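Local atomic coordinates of P domain of VPI (Norovirus Hu/GI.7/TCH-060/USA/2003, PDB entry 4P3I), a protein that forms the protruding domain of the norovirus capsid protein VP1 and probably binds host histo-blood group glycans through a galactose- and fucose-binding site. Residues A[104-109]-A[159-164]. Sequence-based numbering, arbitrary orientation.
With GAL (beta-D-galactopyranose), chain E.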
ATOM      1  N   GLY A 104      11.910  15.646  -2.026  1.00 11.73           N
ATOM      2  CA  GLY A 104      13.202  16.231  -2.332  1.00 13.12           C
ATOM      3  C   GLY A 104      13.815  17.071  -1.234  1.00 13.99           C
ATOM      4  O   GLY A 104      13.118  17.507  -0.322  1.00 13.84           O
ATOM      5  N   ALA A 105      15.129  17.278  -1.324  1.00 12.78           N
ATOM      6  CA  ALA A 105      15.825  18.279  -0.516  1.00 15.74           C
ATOM      7  C   ALA A 105      15.675  18.083   0.996  1.00 15.93           C
ATOM      8  O   ALA A 105      15.413  19.035   1.723  1.00 15.38           O
ATOM      9  CB  ALA A 105      15.370  19.687  -0.923  1.00 14.97           C
ATOM     10  N   CYS A 106      15.835  16.848   1.456  1.00 12.57           N
ATOM     11  CA  CYS A 106      15.795  16.556   2.881  1.00 12.79           C
ATOM     12  C   CYS A 106      16.541  15.259   3.149  1.00 15.37           C
ATOM     13  O   CYS A 106      16.855  14.510   2.217  1.00 14.81           O
ATOM     14  CB  CYS A 106      14.344  16.429   3.365  1.00 11.85           C
ATOM     15  SG  CYS A 106      13.371  15.221   2.436  1.00 13.50           S
ATOM     16  N   ASP A 107      16.843  15.005   4.422  1.00 14.62           N
ATOM     17  CA  ASP A 107      17.333  13.694   4.840  1.00 11.75           C
ATOM     18  C   ASP A 107      16.191  12.680   4.877  1.00 11.98           C
ATOM     19  O   ASP A 107      15.070  12.989   5.292  1.00 10.83           O
ATOM     20  CB  ASP A 107      17.977  13.774   6.227  1.00 12.34           C
ATOM     21  CG  ASP A 107      19.403  14.286   6.191  1.00 15.78           C
ATOM     22  OD1 ASP A 107      19.807  14.927   5.192  1.00 15.63           O
ATOM     23  OD2 ASP A 107      20.122  14.056   7.183  1.00 17.45           O
ATOM     24  N   TRP A 108      16.477  11.460   4.440  1.00 13.60           N
ATOM     25  CA  TRP A 108      15.506  10.381   4.547  1.00 10.59           C
ATOM     26  C   TRP A 108      15.940   9.406   5.623  1.00  9.78           C
ATOM     27  O   TRP A 108      17.126   9.229   5.871  1.00 11.66           O
ATOM     28  CB  TRP A 108      15.411   9.605   3.242  1.00  9.65           C
ATOM     29  CG  TRP A 108      14.830  10.348   2.094  1.00 10.13           C
ATOM     30  CD1 TRP A 108      14.175  11.545   2.118  1.00 10.38           C
ATOM     31  CD2 TRP A 108      14.865   9.932   0.729  1.00 12.64           C
ATOM     32  NE1 TRP A 108      13.793  11.899   0.838  1.00 10.07           N
ATOM     33  CE2 TRP A 108      14.211  10.923  -0.030  1.00 10.71           C
ATOM     34  CE3 TRP A 108      15.395   8.814   0.069  1.00 11.70           C
ATOM     35  CZ2 TRP A 108      14.066  10.827  -1.415  1.00 11.85           C
ATOM     36  CZ3 TRP A 108      15.249   8.722  -1.300  1.00 10.11           C
ATOM     37  CH2 TRP A 108      14.593   9.722  -2.032  1.00  9.60           C
ATOM     38  N   HIS A 109      14.965   8.758   6.251  1.00 10.92           N
ATOM     39  CA  HIS A 109      15.256   7.711   7.217  1.00 11.83           C
ATOM     40  C   HIS A 109      14.412   6.517   6.821  1.00 10.08           C
ATOM     41  O   HIS A 109      13.189   6.570   6.878  1.00 11.36           O
ATOM     42  CB  HIS A 109      14.965   8.214   8.636  1.00  9.91           C
ATOM     43  CG  HIS A 109      15.676   9.489   8.950  1.00 11.22           C
ATOM     44  ND1 HIS A 109      15.052  10.718   8.897  1.00 12.25           N
ATOM     45  CD2 HIS A 109      16.938   9.724   9.380  1.00 11.27           C
ATOM     46  CE1 HIS A 109      15.907  11.658   9.254  1.00 14.02           C
ATOM     47  NE2 HIS A 109      17.059  11.082   9.553  1.00 12.99           N
ATOM     48  N   ALA A 159      10.504   5.910   6.382  1.00  8.65           N
ATOM     49  CA  ALA A 159       9.872   5.958   7.692  1.00  9.34           C
ATOM     50  C   ALA A 159       9.578   7.387   8.117  1.00 10.51           C
ATOM     51  O   ALA A 159       8.497   7.674   8.632  1.00 10.21           O
ATOM     52  CB  ALA A 159      10.759   5.263   8.739  1.00  8.87           C
ATOM     53  N   TRP A 160      10.545   8.277   7.907  1.00 10.55           N
ATOM     54  CA  TRP A 160      10.365   9.706   8.206  1.00  9.77           C
ATOM     55  C   TRP A 160      11.413  10.546   7.494  1.00  9.81           C
ATOM     56  O   TRP A 160      12.367  10.008   6.935  1.00 10.17           O
ATOM     57  CB  TRP A 160      10.388   9.982   9.722  1.00 10.38           C
ATOM     58  CG  TRP A 160      11.629   9.532  10.496  1.00 11.99           C
ATOM     59  CD1 TRP A 160      11.964   8.253  10.836  1.00 12.75           C
ATOM     60  CD2 TRP A 160      12.638  10.377  11.080  1.00 11.07           C
ATOM     61  NE1 TRP A 160      13.131   8.243  11.574  1.00 12.71           N
ATOM     62  CE2 TRP A 160      13.559   9.535  11.742  1.00 11.80           C
ATOM     63  CE3 TRP A 160      12.853  11.761  11.102  1.00 14.09           C
ATOM     64  CZ2 TRP A 160      14.683  10.031  12.410  1.00 12.79           C
ATOM     65  CZ3 TRP A 160      13.967  12.252  11.774  1.00 12.12           C
ATOM     66  CH2 TRP A 160      14.869  11.389  12.416  1.00 12.35           C
ATOM     67  N   VAL A 161      11.223  11.861   7.500  1.00  9.74           N
ATOM     68  CA  VAL A 161      12.164  12.754   6.832  1.00 10.05           C
ATOM     69  C   VAL A 161      12.481  13.923   7.747  1.00 10.90           C
ATOM     70  O   VAL A 161      11.694  14.265   8.636  1.00 11.31           O
ATOM     71  CB  VAL A 161      11.638  13.274   5.452  1.00  9.87           C
ATOM     72  CG1 VAL A 161      11.384  12.109   4.489  1.00 13.80           C
ATOM     73  CG2 VAL A 161      10.382  14.110   5.617  1.00 11.77           C
ATOM     74  N   SER A 162      13.648  14.521   7.539  1.00 11.40           N
ATOM     75  CA  SER A 162      14.109  15.615   8.382  1.00 12.40           C
ATOM     76  C   SER A 162      14.975  16.557   7.550  1.00 13.58           C
ATOM     77  O   SER A 162      15.358  16.213   6.435  1.00 12.58           O
ATOM     78  CB  SER A 162      14.882  15.066   9.591  1.00 13.51           C
ATOM     79  OG  SER A 162      16.051  14.377   9.192  1.00 12.82           O
ATOM     80  N   PRO A 163      15.264  17.764   8.081  1.00 14.05           N
ATOM     81  CA  PRO A 163      15.999  18.738   7.265  1.00 14.77           C
ATOM     82  C   PRO A 163      17.422  18.311   6.910  1.00 16.33           C
ATOM     83  O   PRO A 163      18.071  17.597   7.673  1.00 17.59           O
ATOM     84  CB  PRO A 163      16.051  19.980   8.162  1.00 19.55           C
ATOM     85  CG  PRO A 163      14.908  19.830   9.082  1.00 20.11           C
ATOM     86  CD  PRO A 163      14.782  18.362   9.341  1.00 14.80           C
ATOM     87  N   SER A 164      17.896  18.766   5.755  1.00 15.44           N
ATOM     88  CA  SER A 164      19.264  18.493   5.317  1.00 19.10           C
ATOM     89  C   SER A 164      20.310  19.099   6.245  1.00 21.80           C
ATOM     90  O   SER A 164      21.388  18.533   6.433  1.00 21.21           O
ATOM     91  CB  SER A 164      19.469  19.029   3.901  1.00 17.65           C
ATOM     92  OG  SER A 164      18.645  18.328   2.988  1.00 16.85           O
TER
HETATM   93  C1  GAL E   2      19.803  15.129  12.762  0.81 24.76           C
HETATM   94  C2  GAL E   2      19.122  14.144  11.827  0.81 21.92           C
HETATM   95  C3  GAL E   2      19.572  14.404  10.399  0.81 16.44           C
HETATM   96  C4  GAL E   2      19.327  15.863  10.048  0.81 17.71           C
HETATM   97  C5  GAL E   2      19.998  16.753  11.081  0.81 20.69           C
HETATM   98  C6  GAL E   2      19.746  18.220  10.733  0.81 24.99           C
HETATM   99  O2  GAL E   2      19.473  12.805  12.204  0.81 21.98           O
HETATM  100  O3  GAL E   2      18.830  13.565   9.502  0.81 17.75           O
HETATM  101  O4  GAL E   2      17.917  16.122  10.035  0.81 15.42           O
HETATM  102  O5  GAL E   2      19.457  16.469  12.380  0.81 20.98           O
HETATM  103  O6  GAL E   2      20.272  19.054  11.768  0.81 29.49           O
HETATM  104  O   HOH W   1      15.868  20.161   4.121  1.00 17.13           O
HETATM  105  O   HOH W   2      19.884  16.017   2.720  1.00 17.94           O
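Residues 107-109 and 159-162 run antiparallel at 161°, with Asp107 facing Ser162 and His109 facing Trp160 as hydrogen-bonded pairs and Trp108 facing Val161 between them. Asp107 N donates to Ser162 O at 2.8 Å, and Ser162 N returns a bond to Asp107 O. A classic beta bulge sets two residues, Ala159 and Trp160, against the single His109. Ala159 N gives His109 O its shorter bond, 2.8 Å; that from Trp160 N is weak.

The imidazole of His109 lies flat over the indole of Trp160. It stacks on the six-membered ring, with centroids 3.5 Å apart and planes at 18°. His109 CB sits over the five-membered ring in a CH-pi contact. Trp160 CG stands between its own backbone N and carbonyl carbon (chi1 57°), which brings the indole back under His109.

Strands 107-114 and 153-162 are neighbours in the six-stranded antiparallel sheet of the P domain, and here they contribute to a glycan site where a galactose is bound. Galactose O3 donates to Asp107 OD2 at 2.7 Å and accepts from His109 NE2 at 3.1 Å. Galactose O4 donates to Pro163 O at 2.8 Å. Lys130 forms a salt bridge with Asp107 OD2, so this carboxylate oxygen has two partners. Trp160 also touches a bound fucose and packs on Pro123 of the second subunit.

On the opposite face, Val161 CG1 meets Trp108 CD1 obliquely at 3.7 Å. The indole NE1 of Trp108 is bonded to Ile103 O. At the Ser164 end, one water joins Ala105 O to Ser164 N, and another links Asp107 OD1 with Ser164 OG.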